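PDB 2VTC: CEL61B from Hypocrea jecorina, which depolymerises crystalline and amorphous polysaccharides such as cellulose by copper-dependent oxidation of their glycosidic bonds, using a reducing agent and O2 or H2O2. Local coordinates for residues H184-S187 against G191-N194; I228-N231 against T235-S238; V175-L180 against T215-L220; I97-G102 against Q197-A202. All coordinates share one frame; numbering follows the deposited sequence.

Interaction 1 (H184-S187 against G191-N194); sequences HGAS and GMQN
Ala186 packs against Met192, just ahead of strand 193-204, its CB 4.2 Å from the methyl CE, while its backbone runs alongside the peptide that joins Gly191 to Met192. The methionine reaches this spot because its CG stands anti to the backbone N (chi1 -176°) and the chain then bends at CG and SD, bringing the flexible thioether end round to the small alanine. The two backbones come close where each has a glycine, Gly185 and Gly191. Lacking a side chain, Gly191 lets its CA approach Gly185 O to 3.3 Å, a CA-H...O contact with 153° at the hydrogen. A water also links the two glycines: it accepts from Gly185 N at 2.8 Å and donates to Gly191 O. That water also lies over the centre of one face of the His184 imidazole. At the ring's edge, near its plane, comes the Gln193 amide, turned 88° to the ring at the end of an extended side chain. His184 stacks on His108, and Gln193 reaches close to Tyr195. His108 and Tyr195, with His20, bind the catalytic copper, a place taken here by nickel. His184 and Gln193 probably bind O2, as in related enzymes, and their place beside the ligands is characteristic of the second shell round the histidine-brace copper site of AA9 monooxygenases.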
loop_
_atom_site.group_PDB
_atom_site.type_symbol
_atom_site.label_atom_id
_atom_site.label_comp_id
_atom_site.label_asym_id
_atom_site.label_seq_id
_atom_site.Cartn_x
_atom_site.Cartn_y
_atom_site.Cartn_z
ATOM N N HIS A 184 -5.555 -4.056 -15.793
ATOM C CA HIS A 184 -5.875 -3.922 -17.245
ATOM C C HIS A 184 -5.025 -4.822 -18.147
ATOM O O HIS A 184 -5.497 -5.261 -19.225
ATOM C CB HIS A 184 -5.816 -2.469 -17.705
ATOM C CG HIS A 184 -4.610 -1.730 -17.218
ATOM N ND1 HIS A 184 -3.515 -1.478 -18.016
ATOM C CD2 HIS A 184 -4.330 -1.190 -16.008
ATOM C CE1 HIS A 184 -2.610 -0.812 -17.319
ATOM N NE2 HIS A 184 -3.073 -0.635 -16.094
ATOM N N GLY A 185 -3.782 -5.091 -17.734
ATOM C CA GLY A 185 -2.874 -5.979 -18.459
ATOM C C GLY A 185 -2.677 -7.374 -17.894
ATOM O O GLY A 185 -1.801 -8.118 -18.344
ATOM N N ALA A 186 -3.487 -7.748 -16.907
ATOM C CA ALA A 186 -3.292 -8.987 -16.151
ATOM C C ALA A 186 -3.500 -10.311 -16.918
ATOM O O ALA A 186 -3.151 -11.396 -16.422
ATOM C CB ALA A 186 -4.163 -8.952 -14.879
ATOM N N SER A 187 -4.079 -10.253 -18.118
ATOM C CA SER A 187 -4.245 -11.506 -18.889
ATOM C C SER A 187 -2.924 -12.112 -19.386
ATOM O O SER A 187 -2.851 -13.324 -19.616
ATOM C CB SER A 187 -5.251 -11.345 -20.053
ATOM O OG SER A 187 -4.727 -10.472 -21.033
ATOM N N GLY A 191 1.969 -9.065 -16.540
ATOM C CA GLY A 191 1.117 -7.917 -16.872
ATOM C C GLY A 191 0.519 -7.104 -15.738
ATOM O O GLY A 191 0.290 -5.906 -15.897
ATOM N N MET A 192 0.257 -7.761 -14.600
ATOM C CA MET A 192 -0.234 -7.081 -13.389
ATOM C C MET A 192 0.707 -5.942 -12.996
ATOM O O MET A 192 1.939 -6.101 -13.066
ATOM C CB MET A 192 -0.350 -8.089 -12.229
ATOM C CG MET A 192 -0.931 -7.499 -10.951
ATOM S SD MET A 192 -2.583 -6.737 -11.095
ATOM C CE MET A 192 -3.595 -8.187 -10.822
ATOM N N GLN A 193 0.144 -4.800 -12.612
ATOM C CA GLN A 193 0.970 -3.668 -12.175
ATOM C C GLN A 193 0.723 -3.397 -10.696
ATOM O O GLN A 193 -0.366 -2.962 -10.340
ATOM C CB GLN A 193 0.680 -2.391 -12.975
ATOM C CG GLN A 193 0.950 -2.531 -14.478
ATOM C CD GLN A 193 0.539 -1.326 -15.326
ATOM O OE1 GLN A 193 0.807 -1.323 -16.541
ATOM N NE2 GLN A 193 -0.098 -0.342 -14.744
ATOM N N ASN A 194 1.763 -3.537 -9.847
ATOM C CA ASN A 194 1.597 -3.297 -8.399
ATOM C C ASN A 194 2.066 -1.895 -8.006
ATOM O O ASN A 194 3.188 -1.488 -8.385
ATOM C CB ASN A 194 2.381 -4.328 -7.549
ATOM C CG ASN A 194 1.785 -5.731 -7.572
ATOM O OD1 ASN A 194 1.610 -6.373 -6.507
ATOM N ND2 ASN A 194 1.554 -6.261 -8.751
HETATM O O HOH W 1 -2.088 -4.463 -15.594
#

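Interaction 2 (I228-N231 against T235-S238)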
loop_
_atom_site.group_PDB
_atom_site.type_symbol
_atom_site.label_atom_id
_atom_site.label_comp_id
_atom_site.label_asym_id
_atom_site.label_seq_id
_atom_site.Cartn_x
_atom_site.Cartn_y
_atom_site.Cartn_z
ATOM N N ILE A 228 -3.680 -12.712 -9.991
ATOM C CA ILE A 228 -2.563 -11.960 -10.574
ATOM C C ILE A 228 -2.568 -12.109 -12.108
ATOM O O ILE A 228 -2.385 -11.121 -12.846
ATOM C CB ILE A 228 -1.187 -12.444 -10.012
ATOM C CG1 ILE A 228 -1.039 -12.089 -8.518
ATOM C CG2 ILE A 228 0.021 -11.928 -10.875
ATOM C CD1 ILE A 228 -1.047 -10.595 -8.170
ATOM N N LEU A 229 -2.788 -13.349 -12.538
ATOM C CA LEU A 229 -2.848 -13.706 -13.967
ATOM C C LEU A 229 -4.273 -14.185 -14.304
ATOM O O LEU A 229 -4.652 -15.299 -13.948
ATOM C CB LEU A 229 -1.844 -14.801 -14.266
ATOM C CG LEU A 229 -1.722 -15.316 -15.718
ATOM C CD1 LEU A 229 -1.146 -14.234 -16.627
ATOM C CD2 LEU A 229 -0.901 -16.589 -15.769
ATOM N N PHE A 230 -5.029 -13.308 -14.951
ATOM C CA PHE A 230 -6.458 -13.552 -15.220
ATOM C C PHE A 230 -6.962 -12.586 -16.270
ATOM O O PHE A 230 -6.352 -11.553 -16.536
ATOM C CB PHE A 230 -7.292 -13.442 -13.917
ATOM C CG PHE A 230 -7.576 -12.026 -13.495
ATOM C CD1 PHE A 230 -8.823 -11.444 -13.725
ATOM C CD2 PHE A 230 -6.592 -11.258 -12.863
ATOM C CE1 PHE A 230 -9.087 -10.129 -13.374
ATOM C CE2 PHE A 230 -6.846 -9.951 -12.479
ATOM C CZ PHE A 230 -8.098 -9.368 -12.719
ATOM N N ASN A 231 -8.120 -12.904 -16.860
ATOM C CA ASN A 231 -8.676 -12.069 -17.904
ATOM C C ASN A 231 -9.679 -11.063 -17.329
ATOM O O ASN A 231 -10.740 -11.465 -16.856
ATOM C CB ASN A 231 -9.346 -12.963 -18.972
ATOM C CG ASN A 231 -9.831 -12.183 -20.173
ATOM O OD1 ASN A 231 -9.602 -10.977 -20.298
ATOM N ND2 ASN A 231 -10.538 -12.882 -21.074
ATOM N N THR A 235 -16.941 -11.350 -18.270
ATOM C CA THR A 235 -17.751 -11.390 -17.053
ATOM C C THR A 235 -17.096 -12.295 -16.000
ATOM O O THR A 235 -16.737 -13.436 -16.285
ATOM C CB THR A 235 -19.219 -11.833 -17.378
ATOM O OG1 THR A 235 -19.769 -10.930 -18.341
ATOM C CG2 THR A 235 -20.083 -11.808 -16.144
ATOM N N ILE A 236 -16.911 -11.768 -14.789
ATOM C CA ILE A 236 -16.265 -12.517 -13.708
ATOM C C ILE A 236 -17.271 -12.844 -12.613
ATOM O O ILE A 236 -17.933 -11.943 -12.084
ATOM C CB ILE A 236 -15.040 -11.721 -13.143
ATOM C CG1 ILE A 236 -13.948 -11.655 -14.224
ATOM C CG2 ILE A 236 -14.511 -12.334 -11.840
ATOM C CD1 ILE A 236 -12.918 -10.568 -14.006
ATOM N N THR A 237 -17.385 -14.129 -12.287
ATOM C CA THR A 237 -18.323 -14.577 -11.258
ATOM C C THR A 237 -17.635 -14.986 -9.967
ATOM O O THR A 237 -18.278 -15.089 -8.913
ATOM C CB THR A 237 -19.207 -15.738 -11.763
ATOM O OG1 THR A 237 -18.375 -16.806 -12.232
ATOM C CG2 THR A 237 -20.082 -15.253 -12.904
ATOM N N SER A 238 -16.322 -15.203 -10.056
ATOM C CA SER A 238 -15.506 -15.582 -8.915
ATOM C C SER A 238 -14.093 -15.005 -9.093
ATOM O O SER A 238 -13.483 -15.184 -10.139
ATOM C CB SER A 238 -15.443 -17.103 -8.834
ATOM O OG SER A 238 -14.783 -17.526 -7.673
#
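The terminal methyl of Ile236 carries this small contact, its CD1 lying 3.9 Å from Phe230 CE1 at the edge of the phenyl ring, near the ring plane. The same CD1 comes within 3.7 Å of Asn231 O, so one methyl rests in the corner between an aromatic edge and a backbone carbonyl. The two side chains cross at about a right angle. They have to bridge a wide separation, since the nearest CA atoms, those of Asn231 and Ile236, are 8.7 Å apart. The longer branch of isoleucine suits the task: with chi2 at 161° it is extended and carries CD1 toward the other segment, and a broad phenyl ring reaches from the facing side. Both segments belong to the irregular chain that follows strand 215-216, without helix or strand of their own, and the link between them begins as an Asx turn, in which Asn231 OD1 accepts a hydrogen bond from Tyr233 N. Asparagine is well fitted to that role, because its short side chain can imitate a backbone carbonyl. Farther out, the Phe230 ring touches Ala183 and Ala186 and meets the Tyr239 ring with the planes at about 55°, so that small alanines and a second aromatic ring together set its position. Ile236 is fixed through its carbonyl, whose O accepts a hydrogen bond from Gln147 NE2.

Interaction 3 (V175-L180 against T215-L220)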
loop_
_atom_site.group_PDB
_atom_site.type_symbol
_atom_site.label_atom_id
_atom_site.label_comp_id
_atom_site.label_asym_id
_atom_site.label_seq_id
_atom_site.Cartn_x
_atom_site.Cartn_y
_atom_site.Cartn_z
ATOM N N VAL A 175 4.327 0.001 10.233
ATOM C CA VAL A 175 4.315 0.492 8.868
ATOM C C VAL A 175 3.045 -0.043 8.219
ATOM O O VAL A 175 2.704 -1.233 8.359
ATOM C CB VAL A 175 5.546 -0.013 8.076
ATOM C CG1 VAL A 175 5.595 0.625 6.689
ATOM C CG2 VAL A 175 6.855 0.381 8.797
ATOM N N PHE A 176 2.370 0.836 7.480
ATOM C CA PHE A 176 1.184 0.440 6.698
ATOM C C PHE A 176 1.541 0.445 5.213
ATOM O O PHE A 176 2.120 1.418 4.723
ATOM C CB PHE A 176 0.021 1.386 6.979
ATOM C CG PHE A 176 -0.579 1.187 8.320
ATOM C CD1 PHE A 176 -1.731 0.430 8.485
ATOM C CD2 PHE A 176 0.065 1.691 9.446
ATOM C CE1 PHE A 176 -2.283 0.225 9.750
ATOM C CE2 PHE A 176 -0.456 1.469 10.729
ATOM C CZ PHE A 176 -1.642 0.740 10.887
ATOM N N ARG A 177 1.244 -0.658 4.523
ATOM C CA ARG A 177 1.589 -0.828 3.113
ATOM C C ARG A 177 0.284 -0.918 2.332
ATOM O O ARG A 177 -0.402 -1.936 2.401
ATOM C CB ARG A 177 2.453 -2.085 2.930
ATOM C CG ARG A 177 2.876 -2.460 1.512
ATOM C CD ARG A 177 3.561 -3.820 1.547
ATOM N NE ARG A 177 4.012 -4.179 0.202
ATOM C CZ ARG A 177 3.200 -4.689 -0.736
ATOM N NH1 ARG A 177 1.898 -4.941 -0.461
ATOM N NH2 ARG A 177 3.703 -4.941 -1.953
ATOM N N HIS A 178 -0.032 0.183 1.635
ATOM C CA HIS A 178 -1.295 0.361 0.907
ATOM C C HIS A 178 -1.014 0.140 -0.587
ATOM O O HIS A 178 -0.083 0.764 -1.130
ATOM C CB HIS A 178 -1.805 1.781 1.174
ATOM C CG HIS A 178 -3.062 2.133 0.429
ATOM N ND1 HIS A 178 -4.239 1.422 0.560
ATOM C CD2 HIS A 178 -3.326 3.146 -0.433
ATOM C CE1 HIS A 178 -5.168 1.972 -0.211
ATOM N NE2 HIS A 178 -4.640 3.015 -0.824
ATOM N N GLU A 179 -1.787 -0.737 -1.258
ATOM C CA GLU A 179 -1.373 -1.185 -2.588
ATOM C C GLU A 179 -2.513 -1.339 -3.587
ATOM O O GLU A 179 -3.500 -1.990 -3.292
ATOM C CB GLU A 179 -0.639 -2.511 -2.468
ATOM C CG GLU A 179 -0.062 -3.067 -3.783
ATOM C CD GLU A 179 0.668 -4.367 -3.540
ATOM O OE1 GLU A 179 0.209 -5.171 -2.670
ATOM O OE2 GLU A 179 1.722 -4.613 -4.204
ATOM N N LEU A 180 -2.332 -0.766 -4.774
ATOM C CA LEU A 180 -3.284 -0.941 -5.875
ATOM C C LEU A 180 -2.681 -1.936 -6.836
ATOM O O LEU A 180 -1.508 -1.818 -7.225
ATOM C CB LEU A 180 -3.540 0.390 -6.603
ATOM C CG LEU A 180 -3.830 1.616 -5.738
ATOM C CD1 LEU A 180 -4.054 2.878 -6.582
ATOM C CD2 LEU A 180 -4.974 1.423 -4.813
ATOM N N THR A 215 3.653 -12.322 6.817
ATOM C CA THR A 215 4.275 -12.817 5.582
ATOM C C THR A 215 5.314 -11.804 5.047
ATOM O O THR A 215 5.001 -10.625 4.907
ATOM C CB THR A 215 3.135 -12.987 4.486
ATOM O OG1 THR A 215 2.078 -13.792 5.021
ATOM C CG2 THR A 215 3.680 -13.621 3.213
ATOM N N PRO A 216 6.554 -12.259 4.744
ATOM C CA PRO A 216 7.526 -11.363 4.091
ATOM C C PRO A 216 6.936 -10.812 2.782
ATOM O O PRO A 216 6.209 -11.548 2.106
ATOM C CB PRO A 216 8.706 -12.295 3.788
ATOM C CG PRO A 216 8.605 -13.384 4.853
ATOM C CD PRO A 216 7.106 -13.613 4.958
ATOM N N ALA A 217 7.219 -9.553 2.438
ATOM C CA ALA A 217 6.584 -8.977 1.216
ATOM C C ALA A 217 6.930 -9.786 -0.025
ATOM O O ALA A 217 6.125 -9.854 -0.971
ATOM C CB ALA A 217 6.923 -7.501 1.030
ATOM N N THR A 218 8.114 -10.406 -0.012
ATOM C CA THR A 218 8.635 -11.186 -1.142
ATOM C C THR A 218 7.939 -12.552 -1.293
ATOM O O THR A 218 8.221 -13.301 -2.233
ATOM C CB THR A 218 10.162 -11.361 -1.019
ATOM O OG1 THR A 218 10.464 -11.944 0.255
ATOM C CG2 THR A 218 10.846 -10.016 -1.135
ATOM N N GLN A 219 7.020 -12.853 -0.379
ATOM C CA GLN A 219 6.216 -14.072 -0.416
ATOM C C GLN A 219 4.709 -13.781 -0.590
ATOM O O GLN A 219 3.897 -14.702 -0.549
ATOM C CB GLN A 219 6.466 -14.920 0.844
ATOM C CG GLN A 219 7.849 -15.573 0.892
ATOM C CD GLN A 219 8.140 -16.282 2.230
ATOM O OE1 GLN A 219 7.226 -16.706 2.951
ATOM N NE2 GLN A 219 9.417 -16.406 2.559
ATOM N N LEU A 220 4.351 -12.516 -0.804
ATOM C CA LEU A 220 2.924 -12.154 -0.924
ATOM C C LEU A 220 2.281 -12.722 -2.178
ATOM O O LEU A 220 1.162 -13.255 -2.111
ATOM C CB LEU A 220 2.699 -10.646 -0.886
ATOM C CG LEU A 220 3.058 -9.938 0.418
ATOM C CD1 LEU A 220 3.015 -8.451 0.187
ATOM C CD2 LEU A 220 2.132 -10.317 1.599
#
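The extended strand 175-180 faces a short turn of chain, with Arg177 and Ala217 the closest CA pair at 9.7 Å. Segment 215-220 leaves a weakly bonded strand and winds into a 3-10 turn, in which Gln219 N bonds to Pro216 O and Leu220 N to Ala217 O. Across the gap reaches Arg177, extended from CG to NE, and a methyl of Leu220 comes from the opposite direction: CD1 lies over one face of the guanidinium, toward its rim, 3.7 Å from NH1. Ala217 CB touches near NE more loosely. Such apolar cover suits the flat face of the group, while its N-H bonds point to acceptors around the rim. The guanidinium forms a two-pronged salt bridge with Glu179, NH1 to OE1 at 2.8 Å and NH2 to OE2 at 3.0 Å, both oxygens being met from above the carboxylate plane. Two residues apart on one strand, Arg177 and Glu179 project from the same side. Val77 O and Ile76 O, in helix 75-78, take bonds from NE and NH2, and Tyr221 OH bonds to Glu179 OE1. Trp134 of strand 133-143 touches both Arg177 and Ala217, while Tyr116 of strand 113-119 flanks the arginine within the sheet.

Interaction 4 (I97-G102 against Q197-A202); sequences IVFQWG and QCVNIA. With NAG (2-acetamido-2-deoxy-beta-D-glucopyranose), chain C.
Strands 97-102 and 197-202 run in different sheets, their axes 10.7 Å apart at closest and 135° between their directions, the face-to-face layering of a beta-sandwich. Ile97 and Phe99 point across the gap, as do Gln197, Val199 and Ile201, and the indole of Trp101 swings in to complete three pairs. Ile97 and Ile201 reach toward each other tip to tip, CD1 to CD1 at 3.7 Å. Next, Val199 CG2 comes to the edge of the Phe99 ring, 3.9 Å from CE1. One face of that ring is covered by Ile97 CG2 from its own strand, while the ring also stacks with His178. Nearer the copper-site end, Trp101 CH2 lies 3.6 Å from Gln197 CG, and the two side chains cross obliquely. Here the glutamine serves through its aliphatic part. The indole NE1 is satisfied by a hydrogen bond to His178 NE2 in strand 172-182. On the other side of strand 97-102, Gln100 CG lies 3.6 Å from C5 of an N-acetylglucosamine, part of a glycan probably linked to Asn25, and Gly102 CA comes within 3.3 Å of its O6, an approach that suits a residue without a side chain. No hydrogen bond joins these two strands; their contact rests on the fit of aliphatic and aromatic groups, with Trp101 and His178 as a polar link between the sheets.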
loop_
_atom_site.group_PDB
_atom_site.type_symbol
_atom_site.label_atom_id
_atom_site.label_comp_id
_atom_site.label_asym_id
_atom_site.label_seq_id
_atom_site.Cartn_x
_atom_site.Cartn_y
_atom_site.Cartn_z
ATOM N N ILE A 97 -7.707 5.614 8.433
ATOM C CA ILE A 97 -6.753 6.291 7.582
ATOM C C ILE A 97 -7.454 6.502 6.255
ATOM O O ILE A 97 -8.171 5.612 5.783
ATOM C CB ILE A 97 -5.486 5.417 7.313
ATOM C CG1 ILE A 97 -4.890 4.892 8.627
ATOM C CG2 ILE A 97 -4.466 6.196 6.453
ATOM C CD1 ILE A 97 -4.022 3.649 8.444
ATOM N N VAL A 98 -7.240 7.668 5.655
ATOM C CA VAL A 98 -7.702 7.911 4.295
ATOM C C VAL A 98 -6.507 8.265 3.444
ATOM O O VAL A 98 -5.917 9.340 3.592
ATOM C CB VAL A 98 -8.808 9.022 4.209
ATOM C CG1 VAL A 98 -9.319 9.126 2.784
ATOM C CG2 VAL A 98 -9.963 8.735 5.165
ATOM N N PHE A 99 -6.122 7.331 2.577
ATOM C CA PHE A 99 -4.980 7.535 1.698
ATOM C C PHE A 99 -5.444 8.382 0.519
ATOM O O PHE A 99 -6.450 8.060 -0.118
ATOM C CB PHE A 99 -4.413 6.196 1.198
ATOM C CG PHE A 99 -3.837 5.327 2.284
ATOM C CD1 PHE A 99 -2.513 5.503 2.689
ATOM C CD2 PHE A 99 -4.596 4.318 2.878
ATOM C CE1 PHE A 99 -1.949 4.687 3.688
ATOM C CE2 PHE A 99 -4.054 3.495 3.889
ATOM C CZ PHE A 99 -2.716 3.693 4.283
ATOM N N GLN A 100 -4.715 9.458 0.251
ATOM C CA GLN A 100 -5.017 10.346 -0.871
ATOM C C GLN A 100 -4.000 10.150 -1.981
ATOM O O GLN A 100 -2.816 10.481 -1.846
ATOM C CB GLN A 100 -5.068 11.808 -0.408
ATOM C CG GLN A 100 -5.135 12.823 -1.554
ATOM C CD GLN A 100 -6.499 12.856 -2.244
ATOM O OE1 GLN A 100 -6.656 12.379 -3.381
ATOM N NE2 GLN A 100 -7.478 13.411 -1.562
ATOM N N TRP A 101 -4.466 9.594 -3.096
ATOM C CA TRP A 101 -3.617 9.379 -4.253
ATOM C C TRP A 101 -3.602 10.613 -5.165
ATOM O O TRP A 101 -4.558 11.407 -5.180
ATOM C CB TRP A 101 -4.089 8.151 -5.044
ATOM C CG TRP A 101 -3.862 6.843 -4.324
ATOM C CD1 TRP A 101 -4.633 6.314 -3.343
ATOM C CD2 TRP A 101 -2.786 5.920 -4.546
ATOM N NE1 TRP A 101 -4.106 5.109 -2.925
ATOM C CE2 TRP A 101 -2.981 4.836 -3.657
ATOM C CE3 TRP A 101 -1.686 5.895 -5.420
ATOM C CZ2 TRP A 101 -2.100 3.736 -3.596
ATOM C CZ3 TRP A 101 -0.799 4.796 -5.370
ATOM C CH2 TRP A 101 -1.024 3.728 -4.448
ATOM N N GLY A 102 -2.516 10.774 -5.906
ATOM C CA GLY A 102 -2.372 11.953 -6.762
ATOM C C GLY A 102 -1.031 11.993 -7.454
ATOM O O GLY A 102 -0.275 11.008 -7.403
ATOM N N GLN A 197 2.623 1.473 -1.466
ATOM C CA GLN A 197 3.039 2.709 -0.827
ATOM C C GLN A 197 3.070 2.502 0.684
ATOM O O GLN A 197 2.065 2.081 1.274
ATOM C CB GLN A 197 2.045 3.824 -1.166
ATOM C CG GLN A 197 2.097 4.183 -2.670
ATOM C CD GLN A 197 3.296 5.045 -3.011
ATOM O OE1 GLN A 197 4.350 4.552 -3.430
ATOM N NE2 GLN A 197 3.141 6.333 -2.838
ATOM N N CYS A 198 4.222 2.802 1.294
ATOM C CA CYS A 198 4.364 2.629 2.742
ATOM C C CYS A 198 4.359 3.946 3.519
ATOM O O CYS A 198 4.927 4.960 3.075
ATOM C CB CYS A 198 5.651 1.846 3.022
ATOM S SG CYS A 198 5.626 0.167 2.457
ATOM N N VAL A 199 3.726 3.913 4.693
ATOM C CA VAL A 199 3.687 5.067 5.622
ATOM C C VAL A 199 3.969 4.594 7.067
ATOM O O VAL A 199 3.474 3.552 7.481
ATOM C CB VAL A 199 2.349 5.855 5.563
ATOM C CG1 VAL A 199 2.073 6.366 4.133
ATOM C CG2 VAL A 199 1.185 4.991 6.048
ATOM N N ASN A 200 4.786 5.350 7.810
ATOM C CA ASN A 200 5.033 5.049 9.227
ATOM C C ASN A 200 3.868 5.590 10.026
ATOM O O ASN A 200 3.608 6.793 9.999
ATOM C CB ASN A 200 6.320 5.751 9.709
ATOM C CG ASN A 200 7.579 5.240 9.034
ATOM O OD1 ASN A 200 7.664 4.097 8.587
ATOM N ND2 ASN A 200 8.598 6.118 8.974
ATOM N N ILE A 201 3.143 4.709 10.699
ATOM C CA ILE A 201 2.102 5.132 11.634
ATOM C C ILE A 201 2.182 4.336 12.950
ATOM O O ILE A 201 1.884 3.132 13.002
ATOM C CB ILE A 201 0.658 5.022 11.060
ATOM C CG1 ILE A 201 0.524 5.726 9.708
ATOM C CG2 ILE A 201 -0.341 5.618 12.074
ATOM C CD1 ILE A 201 -0.793 5.369 8.971
ATOM N N ALA A 202 2.598 5.010 14.011
ATOM C CA ALA A 202 2.589 4.371 15.310
ATOM C C ALA A 202 1.144 4.297 15.791
ATOM O O ALA A 202 0.324 5.164 15.447
ATOM C CB ALA A 202 3.456 5.152 16.286
HETATM C C1 NAG C . -2.734 16.022 -0.949
HETATM C C2 NAG C . -2.464 17.499 -1.267
HETATM C C3 NAG C . -3.344 18.019 -2.426
HETATM C C4 NAG C . -3.373 17.060 -3.630
HETATM C C5 NAG C . -3.475 15.597 -3.156
HETATM C C6 NAG C . -3.371 14.565 -4.274
HETATM C C7 NAG C . -1.684 19.206 0.302
HETATM C C8 NAG C . -2.055 20.117 1.433
HETATM N N2 NAG C . -2.634 18.356 -0.104
HETATM O O3 NAG C . -2.886 19.303 -2.829
HETATM O O4 NAG C . -4.477 17.341 -4.481
HETATM O O5 NAG C . -2.500 15.304 -2.154
HETATM O O6 NAG C . -2.306 14.833 -5.156
HETATM O O7 NAG C . -0.560 19.260 -0.204
#

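Interactions 3 and 4 are buried near the middle of the molecule; interactions 1 and 2 are partly buried, far from its centre. Interaction 4 is apolar packing between the two sheets, whereas interaction 3 sinks a charged pair into the protein under apolar cover. The two meet where strands 172-182 and 193-204 pair, through His178 O to Gln197 N and Phe176 N to Val199 O. Strand 193-204 also serves interaction 1, which mixes a small apolar contact with glycines, a water and polar side chains, as fits its place beside the metal. Interaction 2, a lone methyl contact, is tied to interaction 1 by the probable hydrogen bond between Phe230 N and Ala186 O.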